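Local coordinates for protein galactose-1-phosphate uridylyltransferase (Pyrobaculum aerophilum str. IM2, PDB 6K9Z) that probably transfers a uridylyl group between UDP-glucose and galactose 1-phosphate, and binds zinc, iron and UDP, at residues M1-D6 / E69-R74; R188-F193 / V204-K209. The protein carries 1 engineered substitution. All blocks are in the same frame, centred on the assembly; numbering follows the deposited sequence.

Interaction 1: residues M1-D6 / E69-R74; sequences MEIRKD and EVIPAR
I3 packs against I71 and A73 at the tight centre of this contact. I3 and I71 form an antiparallel hydrogen-bonded pair, in which I3 N donates to I71 O and I71 N to I3 O, both at 2.9 Å and nearly straight. Their side chains share one face of the sheet. I71 CG1 lies between its own backbone N and carbonyl carbon (chi1 64°), which sets it 3.6 Å from I3 CB. The CG1 branch of I3 rests on A73, 3.9 Å from A73 CA. The extended M1 chain reaches A73 CB with its CE, at 4.0 Å.

On the other face, V70 CG1 presses on the aliphatic part of E2, 3.3 Å from E2 CG. E2 bends at chi2 (-98°), and its carboxylate turns away from V70. R4 grips OE2 of E2 side-on with NE and NH2. Both nitrogens come from the same face of the carboxylate, and OE2 lies in the guanidinium plane. The other oxygen, E2 OE1, is hydrogen-bonded to T63.

The solvent side is looser. K5 and E69 run side by side, but their ion pair is long, with K5 NZ 3.8 Å from E69 OE2. The bond from K5 N to E69 O is weak, and a water bridges K5 O and E69 N. At the other end of the contact a second water links M1 O to A73 N. A73 centres an inverse gamma turn.

Strand 2-5 is the middle of a three-stranded antiparallel sheet, between 70-71 and 12-15. I3 also touches Y12 and L14 of strand 12-15. On the V70 face, R4 reaches the second subunit, with a salt bridge to its E299 and a cation-pi contact with its F196.

Interaction 2: residues R188-F193 / V204-K209; sequences RNWKAF and VHIYPK
K209, F193 and W190 lose the most surface in this contact. The extended K209 side chain passes from R188 O to W190 O and K191 CG. Its CD sits 3.6 Å from R188 O, and its CE meets K191 CG, the two lysine side chains crossing at about a right angle. K209 N donates to N189 O from above the carbonyl plane. The ammonium is held by N187 O and Q186, while K191 NZ turns to carbonyls of E179 and V176.

W190 lays its indole against P208. P208 CB stands over the six-membered ring, 3.8 Å from its centroid, in a CH-pi contact. I206 CG2 touches CE3 of W190 at 3.8 Å, and W190 NE1 donates to E222 O. A192 continues this face, its CB meeting I206 CG1 and V204 CG1.

F193 lies on the other face. With CG between the backbone N and the carbonyl carbon (chi1 60°), its ring comes beside Y207. The two rings are nearly parallel (15°) but slid aside, with little overlap. F193 CE2 and Y207 CD1 are 3.6 Å apart. Y207 OH is hydrogen-bonded to H172.

The strands pair through K191 with Y207 and F193 with H205. They form an antiparallel beta hairpin in the large sheet of this HIT-clan fold. P208 O accepts from zinc ligand H264, and H205 packs on iron ligand E268.

Overall arrangement
Interaction 1 and interaction 2 lie on opposite sides of the chain's centre. Their centres are 35 Å apart, and their nearest atoms about 24 Å. Residues 1-6 and 69-74 belong to a small separate beta-sheet in the N-terminal half of the protein. In interaction 1 the side chain of M1 is about 10 Å from a bound UDP, and that of I3 about 9 Å from the side chain of the UDP-binding Y144. Residues 188-193 and 204-209 belong to the nine-stranded beta-sheet, in the C-terminal half. In interaction 2 the side chain of H205 is about 5 Å from the iron, and that of Y207 about 7 Å from a zinc.

Interaction 1: residues M1-D6 / E69-R74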
# COMPACT_ATOMS: atom_id res chain seq x y z
N MET A 1 -15.92 0.58 17.73
CA MET A 1 -15.33 1.55 16.78
C MET A 1 -14.16 2.28 17.45
O MET A 1 -14.39 2.94 18.48
CB MET A 1 -16.36 2.58 16.33
CG MET A 1 -15.78 3.66 15.43
SD MET A 1 -16.69 5.20 15.59
CE MET A 1 -16.24 6.03 14.07
N GLU A 2 -12.95 2.13 16.91
CA GLU A 2 -11.75 2.76 17.52
C GLU A 2 -10.59 2.79 16.52
O GLU A 2 -10.71 2.21 15.43
CB GLU A 2 -11.32 1.97 18.75
CG GLU A 2 -10.79 0.59 18.41
CD GLU A 2 -11.81 -0.51 18.59
OE1 GLU A 2 -12.69 -0.37 19.45
OE2 GLU A 2 -11.72 -1.51 17.86
N ILE A 3 -9.51 3.47 16.89
CA ILE A 3 -8.28 3.46 16.03
C ILE A 3 -7.26 2.55 16.71
O ILE A 3 -6.80 2.89 17.81
CB ILE A 3 -7.73 4.88 15.82
CG1 ILE A 3 -8.73 5.78 15.08
CG2 ILE A 3 -6.39 4.83 15.10
CD1 ILE A 3 -8.23 7.18 14.83
N ARG A 4 -6.97 1.39 16.10
CA ARG A 4 -5.95 0.47 16.64
C ARG A 4 -4.60 0.80 16.06
O ARG A 4 -4.51 1.37 14.95
CB ARG A 4 -6.39 -0.98 16.41
CG ARG A 4 -7.78 -1.32 16.93
CD ARG A 4 -8.05 -2.79 16.81
NE ARG A 4 -9.35 -3.11 17.31
CZ ARG A 4 -9.81 -4.34 17.49
NH1 ARG A 4 -9.04 -5.39 17.25
NH2 ARG A 4 -11.03 -4.51 17.94
N LYS A 5 -3.52 0.45 16.77
CA LYS A 5 -2.16 0.73 16.29
C LYS A 5 -1.39 -0.58 16.17
O LYS A 5 -1.43 -1.41 17.07
CB LYS A 5 -1.47 1.74 17.20
CG LYS A 5 -0.11 2.17 16.76
CD LYS A 5 0.36 3.27 17.66
CE LYS A 5 1.82 3.55 17.53
NZ LYS A 5 2.15 4.76 18.30
N ASP A 6 -0.75 -0.74 15.01
CA ASP A 6 0.15 -1.90 14.75
C ASP A 6 1.41 -1.68 15.59
O ASP A 6 2.09 -0.68 15.45
CB ASP A 6 0.43 -2.01 13.25
CG ASP A 6 1.31 -3.19 12.88
OD1 ASP A 6 2.27 -3.44 13.61
OD2 ASP A 6 0.97 -3.84 11.85
N GLU A 69 -2.06 -0.49 21.80
CA GLU A 69 -2.52 0.91 21.96
C GLU A 69 -3.80 1.09 21.15
O GLU A 69 -3.80 0.76 19.94
CB GLU A 69 -1.47 1.91 21.50
CG GLU A 69 -0.24 1.88 22.40
CD GLU A 69 0.80 2.87 21.93
OE1 GLU A 69 0.62 4.10 22.19
OE2 GLU A 69 1.73 2.44 21.22
N VAL A 70 -4.83 1.65 21.78
CA VAL A 70 -6.09 1.97 21.05
C VAL A 70 -6.45 3.42 21.40
O VAL A 70 -6.24 3.81 22.56
CB VAL A 70 -7.22 0.98 21.39
CG1 VAL A 70 -8.48 1.28 20.60
CG2 VAL A 70 -6.77 -0.45 21.15
N ILE A 71 -6.92 4.18 20.42
CA ILE A 71 -7.28 5.60 20.69
C ILE A 71 -8.69 5.87 20.15
O ILE A 71 -9.10 5.19 19.19
CB ILE A 71 -6.24 6.58 20.12
CG1 ILE A 71 -6.17 6.51 18.59
CG2 ILE A 71 -4.87 6.35 20.75
CD1 ILE A 71 -5.47 7.69 17.97
N PRO A 72 -9.38 6.83 20.74
CA PRO A 72 -10.73 7.14 20.29
C PRO A 72 -10.71 7.61 18.82
O PRO A 72 -9.83 8.34 18.44
CB PRO A 72 -11.20 8.27 21.22
CG PRO A 72 -10.43 8.01 22.48
CD PRO A 72 -9.09 7.53 21.99
N ALA A 73 -11.69 7.13 18.06
CA ALA A 73 -11.90 7.47 16.62
C ALA A 73 -12.56 8.84 16.54
O ALA A 73 -13.65 9.01 15.96
CB ALA A 73 -12.70 6.41 15.96
N ARG A 74 -11.86 9.83 17.08
CA ARG A 74 -12.37 11.22 17.21
C ARG A 74 -11.94 12.04 15.99
O ARG A 74 -10.72 12.15 15.74
CB ARG A 74 -11.81 11.85 18.50
CG ARG A 74 -12.20 13.29 18.74
CD ARG A 74 -13.69 13.52 18.65
NE ARG A 74 -14.06 14.92 18.91
CZ ARG A 74 -14.16 15.45 20.11
NH1 ARG A 74 -13.92 14.70 21.18
NH2 ARG A 74 -14.48 16.71 20.26
O HOH W 1 -13.44 5.24 19.62
O HOH W 2 -0.45 -1.38 19.58

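Interaction 2: residues R188-F193 / V204-K209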
# COMPACT_ATOMS: atom_id res chain seq x y z
N ARG A 188 3.07 29.81 -13.01
CA ARG A 188 3.83 30.77 -12.18
C ARG A 188 3.96 30.26 -10.76
O ARG A 188 4.88 30.74 -10.12
CB ARG A 188 3.14 32.14 -12.16
CG ARG A 188 3.22 32.83 -13.51
CD ARG A 188 2.45 34.10 -13.54
NE ARG A 188 2.71 34.77 -14.80
CZ ARG A 188 2.46 36.04 -15.03
NH1 ARG A 188 1.85 36.74 -14.09
NH2 ARG A 188 2.79 36.62 -16.18
N ASN A 189 3.06 29.38 -10.29
CA ASN A 189 3.02 29.07 -8.83
C ASN A 189 3.26 27.59 -8.54
O ASN A 189 3.43 27.28 -7.33
CB ASN A 189 1.75 29.58 -8.17
CG ASN A 189 1.82 31.08 -7.93
OD1 ASN A 189 2.71 31.51 -7.22
ND2 ASN A 189 0.92 31.89 -8.50
N TRP A 190 3.25 26.73 -9.56
CA TRP A 190 3.28 25.24 -9.37
C TRP A 190 4.20 24.56 -10.37
O TRP A 190 4.38 25.05 -11.50
CB TRP A 190 1.88 24.65 -9.42
CG TRP A 190 1.01 25.23 -8.35
CD1 TRP A 190 0.28 26.39 -8.43
CD2 TRP A 190 0.79 24.71 -7.02
NE1 TRP A 190 -0.34 26.64 -7.25
CE2 TRP A 190 -0.09 25.61 -6.38
CE3 TRP A 190 1.09 23.50 -6.39
CZ2 TRP A 190 -0.55 25.40 -5.08
CZ3 TRP A 190 0.67 23.30 -5.09
CH2 TRP A 190 -0.14 24.24 -4.45
N LYS A 191 4.87 23.49 -9.91
CA LYS A 191 5.61 22.57 -10.77
C LYS A 191 5.01 21.17 -10.56
O LYS A 191 4.87 20.74 -9.39
CB LYS A 191 7.07 22.50 -10.33
CG LYS A 191 7.97 23.55 -10.83
CD LYS A 191 9.43 22.96 -10.86
CE LYS A 191 10.39 23.87 -11.55
NZ LYS A 191 11.76 23.32 -11.51
N ALA A 192 4.73 20.49 -11.65
CA ALA A 192 4.30 19.08 -11.68
C ALA A 192 5.38 18.25 -12.37
O ALA A 192 5.77 18.60 -13.48
CB ALA A 192 3.02 19.03 -12.48
N PHE A 193 5.89 17.23 -11.71
CA PHE A 193 7.04 16.44 -12.21
C PHE A 193 6.83 14.99 -11.79
O PHE A 193 6.16 14.72 -10.78
CB PHE A 193 8.38 17.03 -11.74
CG PHE A 193 8.54 17.08 -10.24
CD1 PHE A 193 9.06 16.00 -9.55
CD2 PHE A 193 8.13 18.19 -9.51
CE1 PHE A 193 9.21 16.05 -8.17
CE2 PHE A 193 8.24 18.20 -8.13
CZ PHE A 193 8.82 17.15 -7.47
N VAL A 204 2.85 11.56 -10.60
CA VAL A 204 3.16 13.01 -10.74
C VAL A 204 2.96 13.67 -9.40
O VAL A 204 1.90 13.45 -8.74
CB VAL A 204 2.31 13.64 -11.86
CG1 VAL A 204 2.65 15.13 -11.98
CG2 VAL A 204 2.47 12.97 -13.20
N HIS A 205 3.96 14.44 -8.95
CA HIS A 205 3.85 15.27 -7.72
C HIS A 205 3.69 16.73 -8.13
O HIS A 205 4.41 17.17 -9.09
CB HIS A 205 5.06 15.04 -6.84
CG HIS A 205 5.10 13.71 -6.20
ND1 HIS A 205 5.93 13.44 -5.16
CD2 HIS A 205 4.46 12.56 -6.52
CE1 HIS A 205 5.80 12.17 -4.83
NE2 HIS A 205 4.91 11.59 -5.67
N ILE A 206 2.79 17.44 -7.47
CA ILE A 206 2.50 18.85 -7.80
C ILE A 206 2.88 19.65 -6.55
O ILE A 206 2.20 19.55 -5.48
CB ILE A 206 1.06 19.04 -8.29
CG1 ILE A 206 0.77 18.09 -9.48
CG2 ILE A 206 0.77 20.49 -8.65
CD1 ILE A 206 -0.63 18.20 -10.08
N TYR A 207 3.87 20.51 -6.71
CA TYR A 207 4.41 21.32 -5.59
C TYR A 207 4.27 22.79 -5.87
O TYR A 207 4.43 23.24 -7.01
CB TYR A 207 5.90 21.11 -5.38
CG TYR A 207 6.30 19.93 -4.53
CD1 TYR A 207 6.45 18.65 -5.08
CD2 TYR A 207 6.67 20.11 -3.22
CE1 TYR A 207 6.89 17.60 -4.30
CE2 TYR A 207 7.11 19.08 -2.43
CZ TYR A 207 7.24 17.81 -2.97
OH TYR A 207 7.69 16.81 -2.15
N PRO A 208 4.01 23.59 -4.82
CA PRO A 208 4.07 25.04 -4.98
C PRO A 208 5.54 25.46 -5.05
O PRO A 208 6.43 24.88 -4.38
CB PRO A 208 3.36 25.54 -3.71
CG PRO A 208 3.71 24.50 -2.66
CD PRO A 208 3.81 23.19 -3.42
N LYS A 209 5.80 26.47 -5.89
CA LYS A 209 7.17 26.99 -6.08
C LYS A 209 7.58 27.76 -4.82
O LYS A 209 8.77 27.80 -4.55
CB LYS A 209 7.20 27.86 -7.34
CG LYS A 209 7.20 27.05 -8.63
CD LYS A 209 7.00 27.89 -9.88
CE LYS A 209 7.32 27.11 -11.14
NZ LYS A 209 7.41 28.00 -12.33